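Local coordinates for segregation and condensation protein A (Pyrococcus furiosus, PDB 5XNS) that probably serves as the kleisin subunit of an archaeal SMC complex in chromosome segregation and condensation, this chain being its C-terminal, winged-helix-like domain, at residues E3-V6 / E7-Y10; V30-E34 / P35-A39; R40-L43 / Y44-L48. One frame throughout, in Å; residues are numbered along the deposited sequence.

Contact 1: E3-V6 / E7-Y10; sequences EKYV and EELY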
ATOM      1  N   GLU B   3       8.113   4.583 -30.936  1.00 57.19           N
ATOM      2  CA  GLU B   3       8.854   3.509 -31.586  1.00 57.67           C
ATOM      3  C   GLU B   3      10.055   4.031 -32.361  1.00 52.82           C
ATOM      4  O   GLU B   3      11.076   3.343 -32.449  1.00 52.56           O
ATOM      5  CB  GLU B   3       7.933   2.708 -32.504  1.00 61.93           C
ATOM      6  CG  GLU B   3       7.250   1.530 -31.816  1.00 67.69           C
ATOM      7  CD  GLU B   3       6.537   0.608 -32.801  1.00 77.59           C
ATOM      8  OE1 GLU B   3       7.204  -0.260 -33.420  1.00 76.51           O
ATOM      9  OE2 GLU B   3       5.307   0.767 -32.966  1.00 75.05           O
ATOM     10  N   LYS B   4       9.980   5.252 -32.897  1.00 50.45           N
ATOM     11  CA  LYS B   4      11.105   5.750 -33.680  1.00 50.11           C
ATOM     12  C   LYS B   4      12.276   6.164 -32.792  1.00 49.68           C
ATOM     13  O   LYS B   4      13.437   6.031 -33.202  1.00 48.53           O
ATOM     14  CB  LYS B   4      10.655   6.895 -34.598  1.00 51.45           C
ATOM     15  CG  LYS B   4      10.352   8.225 -33.922  1.00 60.76           C
ATOM     16  CD  LYS B   4      10.148   9.339 -34.962  1.00 58.20           C
ATOM     17  CE  LYS B   4      10.103  10.711 -34.303  1.00 63.71           C
ATOM     18  NZ  LYS B   4       9.837  11.816 -35.267  1.00 67.29           N
ATOM     19  N   TYR B   5      12.004   6.642 -31.575  1.00 48.18           N
ATOM     20  CA  TYR B   5      13.088   7.007 -30.664  1.00 48.71           C
ATOM     21  C   TYR B   5      13.789   5.769 -30.120  1.00 43.20           C
ATOM     22  O   TYR B   5      15.019   5.756 -29.972  1.00 42.49           O
ATOM     23  CB  TYR B   5      12.549   7.881 -29.528  1.00 42.12           C
ATOM     24  CG  TYR B   5      11.905   9.135 -30.059  1.00 56.90           C
ATOM     25  CD1 TYR B   5      12.685  10.157 -30.604  1.00 62.27           C
ATOM     26  CD2 TYR B   5      10.514   9.287 -30.057  1.00 62.79           C
ATOM     27  CE1 TYR B   5      12.103  11.307 -31.116  1.00 67.07           C
ATOM     28  CE2 TYR B   5       9.922  10.434 -30.569  1.00 64.12           C
ATOM     29  CZ  TYR B   5      10.723  11.441 -31.092  1.00 66.40           C
ATOM     30  OH  TYR B   5      10.154  12.583 -31.602  1.00 71.98           O
ATOM     31  N   VAL B   6      13.025   4.715 -29.829  1.00 40.92           N
ATOM     32  CA  VAL B   6      13.631   3.458 -29.402  1.00 38.90           C
ATOM     33  C   VAL B   6      14.496   2.884 -30.521  1.00 39.20           C
ATOM     34  O   VAL B   6      15.640   2.466 -30.292  1.00 37.19           O
ATOM     35  CB  VAL B   6      12.534   2.482 -28.941  1.00 39.93           C
ATOM     36  CG1 VAL B   6      13.113   1.129 -28.651  1.00 32.16           C
ATOM     37  CG2 VAL B   6      11.843   3.048 -27.700  1.00 38.20           C
ATOM     38  N   GLU B   7      13.983   2.898 -31.754  1.00 40.86           N
ATOM     39  CA  GLU B   7      14.764   2.427 -32.897  1.00 42.04           C
ATOM     40  C   GLU B   7      15.993   3.306 -33.139  1.00 44.04           C
ATOM     41  O   GLU B   7      17.080   2.792 -33.436  1.00 37.88           O
ATOM     42  CB  GLU B   7      13.878   2.373 -34.144  1.00 42.43           C
ATOM     43  CG  GLU B   7      14.648   2.040 -35.426  1.00 47.90           C
ATOM     44  CD  GLU B   7      15.015   0.551 -35.537  1.00 57.57           C
ATOM     45  OE1 GLU B   7      15.866   0.192 -36.396  1.00 60.08           O
ATOM     46  OE2 GLU B   7      14.435  -0.251 -34.760  1.00 60.83           O
ATOM     47  N   GLU B   8      15.842   4.633 -33.027  1.00 41.46           N
ATOM     48  CA  GLU B   8      16.997   5.516 -33.166  1.00 43.02           C
ATOM     49  C   GLU B   8      18.085   5.140 -32.173  1.00 39.79           C
ATOM     50  O   GLU B   8      19.269   5.070 -32.531  1.00 34.32           O
ATOM     51  CB  GLU B   8      16.582   6.980 -32.972  1.00 40.50           C
ATOM     52  CG  GLU B   8      16.091   7.691 -34.242  1.00 54.52           C
ATOM     53  CD  GLU B   8      15.484   9.080 -33.961  1.00 67.93           C
ATOM     54  OE1 GLU B   8      14.597   9.527 -34.736  1.00 70.60           O
ATOM     55  OE2 GLU B   8      15.893   9.715 -32.958  1.00 71.51           O
ATOM     56  N   LEU B   9      17.698   4.875 -30.922  1.00 31.68           N
ATOM     57  CA  LEU B   9      18.686   4.544 -29.911  1.00 32.29           C
ATOM     58  C   LEU B   9      19.338   3.199 -30.213  1.00 31.59           C
ATOM     59  O   LEU B   9      20.541   3.016 -29.988  1.00 30.05           O
ATOM     60  CB  LEU B   9      18.032   4.550 -28.534  1.00 29.25           C
ATOM     61  CG  LEU B   9      18.897   4.020 -27.393  1.00 32.08           C
ATOM     62  CD1 LEU B   9      20.165   4.856 -27.229  1.00 26.47           C
ATOM     63  CD2 LEU B   9      18.073   3.998 -26.111  1.00 30.31           C
ATOM     64  N   TYR B  10      18.560   2.253 -30.741  1.00 31.76           N
ATOM     65  CA  TYR B  10      19.115   0.970 -31.158  1.00 34.85           C
ATOM     66  C   TYR B  10      20.201   1.154 -32.214  1.00 34.03           C
ATOM     67  O   TYR B  10      21.302   0.606 -32.086  1.00 31.48           O
ATOM     68  CB  TYR B  10      17.997   0.078 -31.686  1.00 36.66           C
ATOM     69  CG  TYR B  10      18.444  -1.279 -32.172  1.00 41.31           C
ATOM     70  CD1 TYR B  10      19.292  -2.072 -31.403  1.00 41.56           C
ATOM     71  CD2 TYR B  10      17.972  -1.792 -33.381  1.00 44.61           C
ATOM     72  CE1 TYR B  10      19.680  -3.327 -31.836  1.00 45.73           C
ATOM     73  CE2 TYR B  10      18.354  -3.043 -33.822  1.00 52.48           C
ATOM     74  CZ  TYR B  10      19.209  -3.803 -33.048  1.00 52.88           C
ATOM     75  OH  TYR B  10      19.592  -5.048 -33.481  1.00 60.52           O
TER
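Glu-8 meets Lys-4 one turn back on the same helix, and the touching is done by the glutamate's aliphatic stem and the lysine's backbone. The amide N of Glu-8 donates to O of Lys-4 at 2.8 Å, and CG of Glu-8 lies 3.3 Å from that same oxygen. CG stands beside its own backbone N (chi1 -87°), which carries the chain back toward the preceding turn, and beyond CG it runs out extended.

The bonds on each side repeat the pattern. N of Glu-7, Leu-9 and Tyr-10 donate to O of Glu-3, Tyr-5 and Val-6 respectively, each at 3.0 Å. All four carbonyls of 3-6 thus receive an amide from 7-10, and all four amides of 7-10 are satisfied by backbone.

The side-chain charges are another matter. NZ of Lys-4 stays 5.3 Å from OE1 of Glu-8; the opposite charges may attract one another weakly, but the charged atoms are not in contact. OE2 of Glu-8 comes within 4.0 Å of CD1 of Tyr-5; the two side chains run alongside each other, with ring and carboxylate planes 73° apart. CG of Lys-4 sits over the centre of one face of the tyrosine ring.

Val-6, the buried residue here, turns to helix 35-50, where it packs on Tyr-44 and Leu-48. This is the regular i to i+4 ladder of an amphipathic alpha-helix, in the opening turns of helix 3-20, consistent with the winged-helix-like C-terminal domain of kleisins.

Contact 2: V30-E34 / P35-A39; sequences VPDVE and PKIIA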
ATOM      1  N   VAL B  30      23.354   8.622 -22.430  1.00 33.07           N
ATOM      2  CA  VAL B  30      22.341   9.553 -21.938  1.00 29.95           C
ATOM      3  C   VAL B  30      22.606  10.947 -22.499  1.00 35.66           C
ATOM      4  O   VAL B  30      23.654  11.543 -22.207  1.00 36.42           O
ATOM      5  CB  VAL B  30      22.319   9.573 -20.403  1.00 33.56           C
ATOM      6  CG1 VAL B  30      21.315  10.610 -19.903  1.00 31.83           C
ATOM      7  CG2 VAL B  30      22.009   8.177 -19.852  1.00 31.52           C
ATOM      8  N   PRO B  31      21.694  11.515 -23.293  1.00 38.41           N
ATOM      9  CA  PRO B  31      22.027  12.750 -24.022  1.00 37.42           C
ATOM     10  C   PRO B  31      21.883  14.040 -23.221  1.00 42.77           C
ATOM     11  O   PRO B  31      22.384  15.074 -23.682  1.00 45.64           O
ATOM     12  CB  PRO B  31      21.055  12.722 -25.217  1.00 34.58           C
ATOM     13  CG  PRO B  31      19.874  11.951 -24.725  1.00 37.53           C
ATOM     14  CD  PRO B  31      20.422  10.915 -23.752  1.00 36.09           C
ATOM     15  N   ASP B  32      21.246  14.034 -22.044  1.00 43.14           N
ATOM     16  CA  ASP B  32      21.132  15.255 -21.244  1.00 40.13           C
ATOM     17  C   ASP B  32      21.218  14.911 -19.767  1.00 41.98           C
ATOM     18  O   ASP B  32      20.783  13.838 -19.338  1.00 39.71           O
ATOM     19  CB  ASP B  32      19.822  16.008 -21.519  1.00 41.82           C
ATOM     20  CG  ASP B  32      19.690  16.424 -22.975  1.00 49.33           C
ATOM     21  OD1 ASP B  32      20.455  17.317 -23.406  1.00 57.94           O
ATOM     22  OD2 ASP B  32      18.837  15.845 -23.693  1.00 51.01           O
ATOM     23  N   VAL B  33      21.767  15.843 -18.990  1.00 37.04           N
ATOM     24  CA  VAL B  33      21.879  15.678 -17.545  1.00 40.53           C
ATOM     25  C   VAL B  33      20.591  16.187 -16.913  1.00 42.65           C
ATOM     26  O   VAL B  33      20.575  17.241 -16.265  1.00 41.85           O
ATOM     27  CB  VAL B  33      23.108  16.419 -16.983  1.00 42.66           C
ATOM     28  CG1 VAL B  33      23.357  16.017 -15.534  1.00 44.68           C
ATOM     29  CG2 VAL B  33      24.332  16.137 -17.830  1.00 50.72           C
ATOM     30  N   GLU B  34      19.498  15.448 -17.118  1.00 39.96           N
ATOM     31  CA  GLU B  34      18.177  15.785 -16.604  1.00 40.97           C
ATOM     32  C   GLU B  34      17.539  14.459 -16.209  1.00 35.38           C
ATOM     33  O   GLU B  34      17.666  13.474 -16.961  1.00 33.10           O
ATOM     34  CB  GLU B  34      17.318  16.511 -17.640  1.00 37.09           C
ATOM     35  CG  GLU B  34      16.677  17.792 -17.124  1.00 54.21           C
ATOM     36  CD  GLU B  34      17.676  18.712 -16.410  1.00 56.80           C
ATOM     37  OE1 GLU B  34      17.528  18.891 -15.170  1.00 60.00           O
ATOM     38  OE2 GLU B  34      18.596  19.237 -17.097  1.00 57.89           O
ATOM     39  N   PRO B  35      16.878  14.384 -15.045  1.00 34.93           N
ATOM     40  CA  PRO B  35      16.387  13.074 -14.575  1.00 28.90           C
ATOM     41  C   PRO B  35      15.433  12.400 -15.543  1.00 30.43           C
ATOM     42  O   PRO B  35      15.504  11.175 -15.694  1.00 28.67           O
ATOM     43  CB  PRO B  35      15.718  13.400 -13.222  1.00 28.35           C
ATOM     44  CG  PRO B  35      15.755  14.892 -13.084  1.00 35.19           C
ATOM     45  CD  PRO B  35      16.829  15.404 -13.983  1.00 37.17           C
ATOM     46  N   LYS B  36      14.570  13.166 -16.232  1.00 26.02           N
ATOM     47  CA  LYS B  36      13.634  12.557 -17.163  1.00 22.83           C
ATOM     48  C   LYS B  36      14.352  11.932 -18.349  1.00 29.59           C
ATOM     49  O   LYS B  36      13.877  10.943 -18.914  1.00 28.19           O
ATOM     50  CB  LYS B  36      12.619  13.582 -17.650  1.00 25.92           C
ATOM     51  CG  LYS B  36      11.477  12.972 -18.454  1.00 33.04           C
ATOM     52  CD  LYS B  36      10.378  13.987 -18.798  1.00 35.55           C
ATOM     53  CE  LYS B  36      10.903  15.092 -19.707  1.00 42.15           C
ATOM     54  NZ  LYS B  36       9.823  16.004 -20.172  1.00 47.57           N
ATOM     55  N   ILE B  37      15.485  12.499 -18.748  1.00 30.43           N
ATOM     56  CA  ILE B  37      16.194  11.968 -19.900  1.00 29.50           C
ATOM     57  C   ILE B  37      17.010  10.748 -19.501  1.00 26.62           C
ATOM     58  O   ILE B  37      17.086   9.772 -20.256  1.00 27.33           O
ATOM     59  CB  ILE B  37      17.061  13.068 -20.537  1.00 34.01           C
ATOM     60  CG1 ILE B  37      16.182  14.254 -20.949  1.00 29.48           C
ATOM     61  CG2 ILE B  37      17.802  12.531 -21.748  1.00 29.72           C
ATOM     62  CD1 ILE B  37      15.057  13.869 -21.899  1.00 34.94           C
ATOM     63  N   ILE B  38      17.618  10.774 -18.310  1.00 26.44           N
ATOM     64  CA  ILE B  38      18.223   9.558 -17.774  1.00 27.74           C
ATOM     65  C   ILE B  38      17.184   8.452 -17.724  1.00 27.81           C
ATOM     66  O   ILE B  38      17.407   7.343 -18.218  1.00 26.08           O
ATOM     67  CB  ILE B  38      18.837   9.811 -16.388  1.00 28.83           C
ATOM     68  CG1 ILE B  38      19.927  10.880 -16.468  1.00 30.81           C
ATOM     69  CG2 ILE B  38      19.437   8.524 -15.845  1.00 27.07           C
ATOM     70  CD1 ILE B  38      20.288  11.462 -15.130  1.00 32.27           C
ATOM     71  N   ALA B  39      16.011   8.756 -17.171  1.00 25.56           N
ATOM     72  CA  ALA B  39      14.989   7.728 -17.034  1.00 27.37           C
ATOM     73  C   ALA B  39      14.555   7.206 -18.398  1.00 28.26           C
ATOM     74  O   ALA B  39      14.449   5.989 -18.606  1.00 27.69           O
ATOM     75  CB  ALA B  39      13.802   8.285 -16.249  1.00 26.63           C
TER
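Ile-37 pushes its CG2 methyl against Pro-31, 3.7 Å from CD of that proline and equally near its CG. Because CG1 stands beside the backbone N (chi1 -58°), CG2 is the branch that faces the proline, and both branches lie against CB and OD2 of Asp-32. The CG2 methyl is thus a bump fitted between the Pro-31 ring and the Asp-32 side chain. With an alanine here, both branches would be missing, and the loop at Pro-31 and Asp-32 would probably lose its support against the first helical turn.

Next to it CG1 of Val-30 sits against Ile-38, 3.7 Å from its CG1 and close to its CA. That CG1 of Ile-38 also lies 3.5 Å from O of Glu-34.

Glu-34, at the N-cap, lays its side chain along Pro-35, with OE1 3.7 Å from CD of Pro-35. Its backbone O takes a nearly straight bond from N of Ile-38 (3.0 Å, 172°) and a weak one from N of Ile-37.

Ile-38 and Pro-35 also pack on the chain of another protein. The chemistry implies a division of labour: the carbonyl of Glu-34 takes the first helical amide bond, N of Ala-39 to O of Pro-35 continues the series, and mostly hydrocarbon contacts hold the loop.

Contact 3: R40-L43 / Y44-L48; sequences RTFL and YLLFL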
ATOM      1  N   ARG B  40      14.336   8.115 -19.355  1.00 27.45           N
ATOM      2  CA  ARG B  40      13.870   7.712 -20.681  1.00 30.94           C
ATOM      3  C   ARG B  40      14.900   6.849 -21.412  1.00 27.30           C
ATOM      4  O   ARG B  40      14.543   5.866 -22.074  1.00 24.83           O
ATOM      5  CB  ARG B  40      13.524   8.961 -21.490  1.00 30.70           C
ATOM      6  CG  ARG B  40      12.963   8.688 -22.871  1.00 37.79           C
ATOM      7  CD  ARG B  40      12.767   9.998 -23.628  1.00 41.68           C
ATOM      8  NE  ARG B  40      11.708  10.828 -23.049  1.00 42.60           N
ATOM      9  CZ  ARG B  40      11.574  12.129 -23.295  1.00 50.98           C
ATOM     10  NH1 ARG B  40      12.451  12.736 -24.090  1.00 49.45           N
ATOM     11  NH2 ARG B  40      10.575  12.827 -22.750  1.00 38.34           N
ATOM     12  N   THR B  41      16.182   7.200 -21.308  1.00 25.99           N
ATOM     13  CA  THR B  41      17.218   6.370 -21.916  1.00 26.05           C
ATOM     14  C   THR B  41      17.191   4.969 -21.323  1.00 27.50           C
ATOM     15  O   THR B  41      17.209   3.970 -22.053  1.00 23.35           O
ATOM     16  CB  THR B  41      18.598   7.004 -21.711  1.00 25.86           C
ATOM     17  OG1 THR B  41      18.561   8.384 -22.102  1.00 24.35           O
ATOM     18  CG2 THR B  41      19.671   6.255 -22.534  1.00 27.15           C
ATOM     19  N   PHE B  42      17.140   4.882 -19.990  1.00 22.71           N
ATOM     20  CA  PHE B  42      17.069   3.592 -19.314  1.00 23.84           C
ATOM     21  C   PHE B  42      15.857   2.795 -19.803  1.00 27.85           C
ATOM     22  O   PHE B  42      15.976   1.617 -20.178  1.00 24.63           O
ATOM     23  CB  PHE B  42      17.023   3.830 -17.803  1.00 22.78           C
ATOM     24  CG  PHE B  42      17.150   2.587 -16.967  1.00 27.35           C
ATOM     25  CD1 PHE B  42      18.072   1.595 -17.290  1.00 29.13           C
ATOM     26  CD2 PHE B  42      16.371   2.430 -15.819  1.00 24.37           C
ATOM     27  CE1 PHE B  42      18.188   0.453 -16.504  1.00 32.42           C
ATOM     28  CE2 PHE B  42      16.490   1.301 -15.018  1.00 25.61           C
ATOM     29  CZ  PHE B  42      17.400   0.308 -15.358  1.00 27.26           C
ATOM     30  N   LEU B  43      14.694   3.455 -19.876  1.00 24.26           N
ATOM     31  CA  LEU B  43      13.463   2.787 -20.298  1.00 25.79           C
ATOM     32  C   LEU B  43      13.577   2.250 -21.719  1.00 27.12           C
ATOM     33  O   LEU B  43      13.218   1.097 -21.990  1.00 26.55           O
ATOM     34  CB  LEU B  43      12.283   3.755 -20.193  1.00 24.60           C
ATOM     35  CG  LEU B  43      10.877   3.214 -20.461  1.00 27.29           C
ATOM     36  CD1 LEU B  43      10.482   2.203 -19.412  1.00 25.53           C
ATOM     37  CD2 LEU B  43       9.892   4.377 -20.451  1.00 26.90           C
ATOM     38  N   TYR B  44      14.069   3.079 -22.644  1.00 25.80           N
ATOM     39  CA  TYR B  44      14.192   2.653 -24.033  1.00 25.12           C
ATOM     40  C   TYR B  44      15.115   1.443 -24.154  1.00 26.73           C
ATOM     41  O   TYR B  44      14.847   0.518 -24.935  1.00 23.98           O
ATOM     42  CB  TYR B  44      14.684   3.827 -24.883  1.00 28.93           C
ATOM     43  CG  TYR B  44      13.631   4.919 -25.059  1.00 31.15           C
ATOM     44  CD1 TYR B  44      12.359   4.773 -24.521  1.00 31.44           C
ATOM     45  CD2 TYR B  44      13.903   6.070 -25.772  1.00 32.37           C
ATOM     46  CE1 TYR B  44      11.394   5.745 -24.679  1.00 34.37           C
ATOM     47  CE2 TYR B  44      12.945   7.054 -25.938  1.00 34.89           C
ATOM     48  CZ  TYR B  44      11.691   6.887 -25.390  1.00 39.60           C
ATOM     49  OH  TYR B  44      10.725   7.867 -25.544  1.00 49.88           O
ATOM     50  N   LEU B  45      16.191   1.415 -23.361  1.00 22.22           N
ATOM     51  CA  LEU B  45      17.042   0.235 -23.331  1.00 26.40           C
ATOM     52  C   LEU B  45      16.283  -0.976 -22.786  1.00 28.11           C
ATOM     53  O   LEU B  45      16.388  -2.080 -23.335  1.00 26.52           O
ATOM     54  CB  LEU B  45      18.298   0.524 -22.515  1.00 22.97           C
ATOM     55  CG  LEU B  45      19.250   1.516 -23.186  1.00 25.63           C
ATOM     56  CD1 LEU B  45      20.286   1.997 -22.188  1.00 28.67           C
ATOM     57  CD2 LEU B  45      19.918   0.920 -24.447  1.00 25.60           C
ATOM     58  N   LEU B  46      15.463  -0.784 -21.750  1.00 24.37           N
ATOM     59  CA  LEU B  46      14.704  -1.924 -21.238  1.00 27.05           C
ATOM     60  C   LEU B  46      13.693  -2.415 -22.263  1.00 27.28           C
ATOM     61  O   LEU B  46      13.444  -3.624 -22.358  1.00 24.10           O
ATOM     62  CB  LEU B  46      14.020  -1.569 -19.920  1.00 20.69           C
ATOM     63  CG  LEU B  46      15.058  -1.273 -18.847  1.00 23.74           C
ATOM     64  CD1 LEU B  46      14.470  -0.334 -17.792  1.00 25.77           C
ATOM     65  CD2 LEU B  46      15.584  -2.553 -18.230  1.00 22.04           C
ATOM     66  N   PHE B  47      13.086  -1.492 -23.025  1.00 26.62           N
ATOM     67  CA  PHE B  47      12.250  -1.894 -24.157  1.00 28.07           C
ATOM     68  C   PHE B  47      13.048  -2.745 -25.145  1.00 31.64           C
ATOM     69  O   PHE B  47      12.599  -3.815 -25.579  1.00 27.79           O
ATOM     70  CB  PHE B  47      11.674  -0.661 -24.864  1.00 25.94           C
ATOM     71  CG  PHE B  47      10.587   0.064 -24.085  1.00 29.83           C
ATOM     72  CD1 PHE B  47      10.092  -0.441 -22.892  1.00 28.62           C
ATOM     73  CD2 PHE B  47      10.068   1.261 -24.560  1.00 32.39           C
ATOM     74  CE1 PHE B  47       9.088   0.225 -22.191  1.00 27.89           C
ATOM     75  CE2 PHE B  47       9.072   1.936 -23.868  1.00 31.90           C
ATOM     76  CZ  PHE B  47       8.581   1.418 -22.686  1.00 29.00           C
ATOM     77  N   LEU B  48      14.246  -2.280 -25.508  1.00 27.75           N
ATOM     78  CA  LEU B  48      15.059  -3.025 -26.459  1.00 32.87           C
ATOM     79  C   LEU B  48      15.468  -4.374 -25.885  1.00 32.36           C
ATOM     80  O   LEU B  48      15.559  -5.367 -26.613  1.00 30.60           O
ATOM     81  CB  LEU B  48      16.281  -2.199 -26.870  1.00 27.93           C
ATOM     82  CG  LEU B  48      15.996  -1.061 -27.874  1.00 32.05           C
ATOM     83  CD1 LEU B  48      17.161  -0.105 -27.946  1.00 31.01           C
ATOM     84  CD2 LEU B  48      15.665  -1.586 -29.270  1.00 29.70           C
TER
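Phe-42 and Leu-46, both buried, pack snugly. The CD1 methyl of Leu-46 stands over the centre of the Phe-42 ring, 3.7 Å from CD1 to the ring centroid and only 7° off the normal, a CH-pi contact with all six ring carbons at similar range. Leu-46 holds CG beside its backbone N (chi1 -64°), which swings CD1 back toward the turn carrying the phenylalanine.

One residue further on the roles are exchanged: the leucine comes first and the ring four residues later, with the fit less centred. CG of Leu-43 makes a CH-pi contact over one face of Phe-47, displaced toward the rim, with CG of Leu-43 3.7 Å from CZ of Phe-47; CD1 of the leucine also meets the ring, at CE1. Leu-43 is buried, whereas Phe-47 is partly exposed.

Arg-40 and Tyr-44 are partly exposed too, yet this side is closely packed by the arginine's methylenes. CG of Arg-40 makes a third CH-pi contact, over one face of the Tyr-44 ring and offset toward its rim, 3.3 Å from CZ of Tyr-44; CD of Arg-40 is 3.5 Å from OH of Tyr-44. The guanidinium runs on alongside, its plane 21° from that of the ring, and its charge leads away from both segments, NE pairing in a salt bridge with an acidic side chain on the chain of another protein.

Beneath the side chains, successive amides bond to carbonyls four residues back, as from N of Phe-47 to O of Leu-43 at 2.8 Å. OG1 of Thr-41 makes a hydrogen bond with O of Ile-37.

Helix 35-50 thus shows several faces: Phe-42, Leu-43, Leu-46 and Phe-47 also pack on the other protein, Tyr-44 lies against Tyr-5, Val-6 and Leu-9 of helix 3-20, and Leu-45 and Leu-46 rest on Ile-56 of strand 54-58.

How the contacts relate
From the N terminus the three contacts come in series, none enclosing or crossing another. Each is local to one continuous stretch, so none closes a loop. Contact 1 lies in the first turns of helix 3-20. After strand 24-25, contact 2 joins the loop at 30-34 to helix 35-50, which follows it, and contact 3 continues along that helix. Contacts 1 and 3 meet directly: CD2 of Leu-9 is 3.6 Å from CB of Tyr-44, joining the two long helices. Contacts 2 and 3 touch where CD of Pro-31 comes 3.5 Å from OG1 of Thr-41. Contacts 1 and 2 stay apart, about 7 Å between nearest atoms, so contact 3 is the bridge between them.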